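Long-range contact in glutaredoxin (Methanosarcina acetivorans, PDB 5CAX), which probably acts as a glutaredoxin-like protein disulfide reductase that draws its electrons from coenzyme M, the thiol cofactor of methanogenesis: residues Gly20-Tyr25 and Thr79-Glu84. Sequence-based numbering, arbitrary orientation.
Sequences GKIVMY and TILNDE. With ACY (acetic acid), chain H.
Lys21 is gripped by the turn that follows strand 78-81. Asn82, a residue type that tolerates the positive phi (59°) of this turn, points its carboxamide so that OD1 takes the backbone N-H of Lys21 (N to OD1 3.1 Å) almost head-on, with a C=O...N angle of 169°, while the backbone N of Asn82 bonds to Lys21 O. An alanine at Asn82 would probably leave the Lys21 N-H without this acceptor and the chain leading into strand 22-26 less firmly fixed. The long lysine suits its exposed place: with CG anti to the backbone N (chi1 -166°) and the chain extended, NZ reaches the syn lone pair of Asp83 OD2 at 2.8 Å in a salt bridge. Further in, Val23 and Ile80 form a hydrogen-bonded pair. On their face of the sheet, Ile80 CD1 leans obliquely on the Tyr25 ring, 3.6 Å from CE2, and helix 57-70 covers both. On the other face, branched Ile22 lies alongside Leu81, CG2 to CD2 3.6 Å, and also meets Thr79 CG2; helix 92-99 packs on Ile22 and Leu81, helix 31-43 on Thr79. Strands 22-26 and 78-81 are thus the central antiparallel pair of the mixed four-stranded sheet, sandwiched between helices, of the thioredoxin fold of glutaredoxins.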
# COMPACT_ATOMS: atom_id res chain seq x y z
N GLY A 20 3.66 -11.16 -6.68
CA GLY A 20 3.00 -11.47 -5.43
C GLY A 20 1.87 -10.54 -5.10
O GLY A 20 1.38 -9.81 -5.95
N LYS A 21 1.48 -10.54 -3.84
CA LYS A 21 0.39 -9.71 -3.36
C LYS A 21 0.93 -8.40 -2.77
O LYS A 21 1.68 -8.38 -1.78
CB LYS A 21 -0.45 -10.48 -2.33
CG LYS A 21 -1.78 -9.88 -1.99
CD LYS A 21 -2.58 -10.86 -1.17
CE LYS A 21 -3.87 -10.26 -0.70
NZ LYS A 21 -4.60 -11.22 0.12
N ILE A 22 0.61 -7.30 -3.43
CA ILE A 22 1.12 -6.01 -3.04
C ILE A 22 -0.08 -5.11 -2.82
O ILE A 22 -0.84 -4.85 -3.75
CB ILE A 22 2.04 -5.38 -4.10
CG1 ILE A 22 2.96 -6.43 -4.72
CG2 ILE A 22 2.77 -4.20 -3.50
CD1 ILE A 22 3.76 -5.94 -5.90
N VAL A 23 -0.24 -4.64 -1.58
CA VAL A 23 -1.33 -3.75 -1.24
C VAL A 23 -0.81 -2.52 -0.50
O VAL A 23 -0.21 -2.64 0.57
CB VAL A 23 -2.41 -4.48 -0.38
CG1 VAL A 23 -3.60 -3.58 -0.15
CG2 VAL A 23 -2.81 -5.78 -1.05
N MET A 24 -1.02 -1.34 -1.07
CA MET A 24 -0.59 -0.11 -0.40
C MET A 24 -1.73 0.65 0.25
O MET A 24 -2.73 0.97 -0.40
CB MET A 24 0.14 0.80 -1.37
CG MET A 24 0.84 2.01 -0.71
SD MET A 24 0.92 3.42 -1.83
CE MET A 24 -0.77 4.04 -1.76
N TYR A 25 -1.58 0.96 1.53
CA TYR A 25 -2.53 1.80 2.23
C TYR A 25 -1.96 3.20 2.32
O TYR A 25 -0.83 3.38 2.78
CB TYR A 25 -2.85 1.24 3.61
CG TYR A 25 -3.54 -0.12 3.56
CD1 TYR A 25 -4.91 -0.23 3.76
CD2 TYR A 25 -2.81 -1.28 3.31
CE1 TYR A 25 -5.55 -1.47 3.71
CE2 TYR A 25 -3.44 -2.53 3.26
CZ TYR A 25 -4.80 -2.62 3.46
OH TYR A 25 -5.42 -3.85 3.41
N THR A 79 2.84 -0.42 2.99
CA THR A 79 2.70 -1.44 1.95
C THR A 79 2.85 -2.88 2.48
O THR A 79 3.89 -3.26 3.02
CB THR A 79 3.69 -1.26 0.84
OG1 THR A 79 3.61 0.09 0.37
CG2 THR A 79 3.35 -2.26 -0.30
N ILE A 80 1.82 -3.69 2.27
CA ILE A 80 1.78 -5.05 2.79
C ILE A 80 2.09 -6.10 1.71
O ILE A 80 1.48 -6.11 0.65
CB ILE A 80 0.40 -5.28 3.45
CG1 ILE A 80 0.31 -4.31 4.63
CG2 ILE A 80 0.21 -6.74 3.88
CD1 ILE A 80 -1.01 -4.23 5.33
N LEU A 81 3.08 -6.96 1.97
CA LEU A 81 3.47 -7.96 0.97
C LEU A 81 3.12 -9.38 1.40
O LEU A 81 3.53 -9.86 2.46
CB LEU A 81 4.97 -7.85 0.65
CG LEU A 81 5.43 -6.43 0.28
CD1 LEU A 81 6.88 -6.41 -0.12
CD2 LEU A 81 4.58 -5.86 -0.82
N ASN A 82 2.33 -10.04 0.54
CA ASN A 82 1.90 -11.44 0.71
C ASN A 82 1.14 -11.66 2.00
O ASN A 82 1.12 -12.77 2.51
CB ASN A 82 3.10 -12.38 0.65
CG ASN A 82 3.87 -12.23 -0.63
OD1 ASN A 82 3.34 -11.71 -1.61
ND2 ASN A 82 5.11 -12.68 -0.65
N ASP A 83 0.53 -10.60 2.51
CA ASP A 83 -0.12 -10.66 3.80
C ASP A 83 0.94 -10.96 4.87
O ASP A 83 0.61 -11.42 5.94
CB ASP A 83 -1.26 -11.72 3.84
CG ASP A 83 -2.47 -11.33 2.99
OD1 ASP A 83 -3.02 -10.22 3.15
OD2 ASP A 83 -2.88 -12.13 2.13
N GLU A 84 2.21 -10.67 4.58
CA GLU A 84 3.28 -11.04 5.51
C GLU A 84 4.23 -9.93 5.95
O GLU A 84 4.45 -9.72 7.16
CB GLU A 84 4.11 -12.14 4.87
CG GLU A 84 3.34 -13.39 4.65
CD GLU A 84 4.14 -14.48 3.96
OE1 GLU A 84 5.23 -14.18 3.43
OE2 GLU A 84 3.67 -15.65 3.94
C ACY H . 7.92 -15.54 1.14
O ACY H . 7.10 -16.38 1.57
OXT ACY H . 7.60 -14.49 0.54
CH3 ACY H . 9.38 -15.82 1.34